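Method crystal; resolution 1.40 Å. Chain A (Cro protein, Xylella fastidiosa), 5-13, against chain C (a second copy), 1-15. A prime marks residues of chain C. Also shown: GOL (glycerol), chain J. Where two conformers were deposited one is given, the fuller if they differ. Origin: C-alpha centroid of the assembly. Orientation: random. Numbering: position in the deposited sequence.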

# COMPACT_ATOMS: atom_id res chain seq x y z
N ASP A 5 -5.70 -3.50 -3.24
CA ASP A 5 -5.15 -2.86 -2.05
C ASP A 5 -4.96 -3.83 -0.90
O ASP A 5 -3.97 -3.75 -0.18
CB ASP A 5 -6.04 -1.71 -1.62
CG ASP A 5 -5.95 -0.53 -2.55
OD1 ASP A 5 -4.95 -0.35 -3.26
OD2 ASP A 5 -6.91 0.25 -2.61
N ILE A 6 -5.89 -4.77 -0.72
CA ILE A 6 -5.70 -5.80 0.31
C ILE A 6 -4.43 -6.58 -0.01
O ILE A 6 -3.65 -6.88 0.91
CB ILE A 6 -6.91 -6.74 0.41
CG1 ILE A 6 -8.17 -5.96 0.81
CG2 ILE A 6 -6.65 -7.89 1.38
CD1 ILE A 6 -9.47 -6.74 0.77
N ALA A 7 -4.23 -6.94 -1.28
CA ALA A 7 -3.01 -7.66 -1.68
C ALA A 7 -1.74 -6.86 -1.42
O ALA A 7 -0.72 -7.37 -0.92
CB ALA A 7 -3.10 -8.06 -3.14
N ILE A 8 -1.76 -5.57 -1.78
CA ILE A 8 -0.60 -4.71 -1.54
C ILE A 8 -0.29 -4.63 -0.06
O ILE A 8 0.87 -4.73 0.35
CB ILE A 8 -0.84 -3.27 -2.13
CG1 ILE A 8 -0.88 -3.32 -3.66
CG2 ILE A 8 0.17 -2.27 -1.61
CD1 ILE A 8 -1.44 -2.06 -4.35
N ASN A 9 -1.32 -4.47 0.76
CA ASN A 9 -1.13 -4.37 2.20
C ASN A 9 -0.65 -5.68 2.81
O ASN A 9 0.12 -5.64 3.76
CB ASN A 9 -2.39 -3.87 2.88
CG ASN A 9 -2.61 -2.38 2.67
OD1 ASN A 9 -1.65 -1.65 2.42
ND2 ASN A 9 -3.85 -1.92 2.78
N LYS A 10 -1.07 -6.80 2.23
CA LYS A 10 -0.64 -8.10 2.77
C LYS A 10 0.86 -8.27 2.61
O LYS A 10 1.53 -8.73 3.54
CB LYS A 10 -1.40 -9.23 2.09
CG LYS A 10 -1.01 -10.59 2.59
CD LYS A 10 -1.36 -10.71 4.06
CE LYS A 10 -1.43 -12.15 4.50
NZ LYS A 10 -0.07 -12.70 4.49
N LEU A 11 1.36 -7.91 1.43
CA LEU A 11 2.81 -7.95 1.21
C LEU A 11 3.55 -6.79 1.89
O LEU A 11 4.71 -6.93 2.27
CB LEU A 11 3.11 -7.99 -0.29
CG LEU A 11 3.05 -9.36 -0.97
CD1 LEU A 11 4.27 -10.21 -0.56
CD2 LEU A 11 1.75 -10.09 -0.72
N GLY A 12 2.86 -5.66 2.01
CA GLY A 12 3.33 -4.52 2.73
C GLY A 12 3.63 -3.29 1.92
O GLY A 12 3.61 -2.16 2.43
N SER A 13 3.89 -3.50 0.65
CA SER A 13 4.15 -2.40 -0.26
C SER A 13 3.95 -2.85 -1.70
O SER A 13 3.96 -4.04 -2.01
CB SER A 13 5.59 -1.90 -0.11
OG SER A 13 6.53 -2.86 -0.56
N MET C 1 -6.07 -13.65 7.91
CA MET C 1 -5.29 -12.43 8.24
C MET C 1 -5.22 -12.33 9.77
O MET C 1 -6.19 -12.53 10.50
CB MET C 1 -5.83 -11.19 7.50
CG MET C 1 -5.33 -11.01 6.02
SD MET C 1 -6.00 -9.49 5.21
CE MET C 1 -7.22 -10.23 4.07
N ASN C 2 -4.04 -12.01 10.28
CA ASN C 2 -3.86 -11.85 11.70
C ASN C 2 -4.10 -10.42 12.17
O ASN C 2 -4.46 -9.54 11.38
CB ASN C 2 -2.48 -12.34 12.16
CG ASN C 2 -1.32 -11.70 11.48
OD1 ASN C 2 -1.38 -10.52 11.15
ND2 ASN C 2 -0.22 -12.45 11.29
N ALA C 3 -3.94 -10.21 13.47
CA ALA C 3 -4.25 -8.93 14.08
C ALA C 3 -3.45 -7.81 13.44
O ALA C 3 -4.00 -6.72 13.22
CB ALA C 3 -4.01 -8.99 15.59
N ILE C 4 -2.17 -8.01 13.14
CA ILE C 4 -1.36 -6.97 12.52
C ILE C 4 -1.90 -6.65 11.14
O ILE C 4 -1.98 -5.49 10.70
CB ILE C 4 0.13 -7.38 12.38
CG1 ILE C 4 0.77 -7.57 13.75
CG2 ILE C 4 0.94 -6.32 11.63
CD1 ILE C 4 2.18 -8.24 13.73
N ASP C 5 -2.27 -7.70 10.41
CA ASP C 5 -2.74 -7.52 9.06
C ASP C 5 -4.00 -6.65 9.01
O ASP C 5 -4.17 -5.79 8.13
CB ASP C 5 -3.08 -8.86 8.41
CG ASP C 5 -1.90 -9.79 8.16
OD1 ASP C 5 -0.76 -9.30 8.09
OD2 ASP C 5 -2.18 -11.02 8.02
N ILE C 6 -4.90 -6.94 9.95
CA ILE C 6 -6.13 -6.17 9.99
C ILE C 6 -5.95 -4.75 10.52
O ILE C 6 -6.71 -3.85 10.13
CB ILE C 6 -7.31 -6.91 10.61
CG1 ILE C 6 -7.10 -7.21 12.09
CG2 ILE C 6 -7.60 -8.23 9.82
CD1 ILE C 6 -8.40 -7.65 12.79
N ALA C 7 -4.98 -4.54 11.43
CA ALA C 7 -4.60 -3.20 11.84
C ALA C 7 -4.14 -2.38 10.65
O ALA C 7 -4.49 -1.20 10.50
CB ALA C 7 -3.59 -3.19 12.96
N ILE C 8 -3.33 -3.01 9.81
CA ILE C 8 -2.87 -2.37 8.58
C ILE C 8 -4.05 -2.06 7.65
O ILE C 8 -4.14 -0.95 7.10
CB ILE C 8 -1.79 -3.22 7.87
CG1 ILE C 8 -0.52 -3.27 8.75
CG2 ILE C 8 -1.50 -2.73 6.45
CD1 ILE C 8 0.47 -4.38 8.34
N ASN C 9 -4.96 -3.01 7.44
CA ASN C 9 -6.11 -2.73 6.59
C ASN C 9 -6.93 -1.57 7.16
O ASN C 9 -7.44 -0.73 6.41
CB ASN C 9 -7.08 -3.91 6.53
CG ASN C 9 -6.57 -5.10 5.78
OD1 ASN C 9 -5.72 -5.00 4.90
ND2 ASN C 9 -7.14 -6.28 6.12
N LYS C 10 -7.08 -1.53 8.48
CA LYS C 10 -7.90 -0.50 9.13
C LYS C 10 -7.36 0.88 8.85
O LYS C 10 -8.12 1.79 8.51
CB LYS C 10 -7.97 -0.74 10.62
CG LYS C 10 -8.87 0.21 11.35
CD LYS C 10 -10.33 0.15 10.97
CE LYS C 10 -11.23 0.96 11.89
NZ LYS C 10 -11.01 2.44 11.81
N LEU C 11 -6.05 1.05 8.99
CA LEU C 11 -5.40 2.33 8.73
C LEU C 11 -5.22 2.62 7.24
O LEU C 11 -5.18 3.79 6.81
CB LEU C 11 -4.07 2.44 9.46
CG LEU C 11 -4.15 2.92 10.92
CD1 LEU C 11 -4.43 4.42 10.98
CD2 LEU C 11 -5.13 2.15 11.78
N GLY C 12 -5.14 1.56 6.45
CA GLY C 12 -5.10 1.63 5.00
C GLY C 12 -3.78 1.28 4.35
O GLY C 12 -3.76 1.02 3.14
N SER C 13 -2.72 1.31 5.14
CA SER C 13 -1.38 1.00 4.64
C SER C 13 -0.43 0.84 5.81
O SER C 13 -0.73 1.29 6.92
CB SER C 13 -0.83 2.12 3.75
OG SER C 13 -0.62 3.31 4.47
N VAL C 14 0.71 0.21 5.53
CA VAL C 14 1.78 0.14 6.52
C VAL C 14 2.22 1.58 6.88
O VAL C 14 2.48 1.88 8.04
CB VAL C 14 2.95 -0.72 6.04
CG1 VAL C 14 4.17 -0.51 6.94
CG2 VAL C 14 2.50 -2.20 5.96
N SER C 15 2.32 2.46 5.89
CA SER C 15 2.69 3.85 6.13
C SER C 15 1.76 4.52 7.15
O SER C 15 2.20 5.22 8.07
CB SER C 15 2.64 4.68 4.84
OG SER C 15 2.86 6.06 5.09
C1 GOL J . -7.17 -2.96 2.18
O1 GOL J . -5.98 -3.42 2.84
C2 GOL J . -7.29 -1.46 2.04
O2 GOL J . -8.48 -1.00 1.43
C3 GOL J . -7.22 -1.01 3.49
O3 GOL J . -8.31 -1.60 4.17
O HOH W 1 -4.23 -7.06 3.62
O HOH W 2 1.02 -0.97 2.87
O HOH W 3 1.17 -10.85 6.50

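Two copies of the same helix cross at 129°, their axes no closer than 9.7 Å, and the two stretches that hold them bury 419 Å², both sides summed. At that spacing the contact relies on a few reaching side chains, with water and glycerol filling what they leave open.

Along chain A, Ile6 comes first. Its CA-to-CB bond points sideways, yet the branched apolar side chain offers CG2 to the Met1′ methyl, 3.6 Å from CE, at the exposed start of the partner. Its backbone serves too: water 1 donates to Ile6 O and to Asn9′ OD1, 2.8 Å each, while Asn9′ ND2 makes a weak hydrogen bond to Met1′ SD.

Asn9 is the centre. It points toward chain C, is buried, and gives up 95 Å², the largest share of any residue here. With chi1 in m, its ND2 donates to Gly12′ O (3.0 Å, 151°), a carbonyl made available where the partner helix has ended. ND2 also donates to glycerol O1 at 2.6 Å, and that hydroxyl donates a hydrogen bond to Asn9′ OD1, also at 2.6 Å. On the other branch, Asn9 OD1 accepts from water 2, which accepts in turn from Val14′ N, at 2.9 Å. An amide suits this site because it both donates and accepts, while its CB packs 3.9 Å from Ile8′ CG2.

Lys10 starts sideways, but its long chain brings its end nearer, putting CE 3.8 Å from Asp5′ OD2. NZ stays 4.4 Å from that oxygen, beyond a salt bridge; Lys10 NZ donates to water 3 (3.0 Å), which lies 2.9 Å from Asp5′ OD1. Asp5′ OD2 accepts from Asn2′ N.

Gly12 leaves the helix with positive phi, where a CB would jam against the preceding carbonyl. Its O rests 3.7 Å from Val14′ CG2 and accepts from water 2, so one water joins Asn9 OD1 and Gly12 O to Val14′ N, at the start of the next chain C helix.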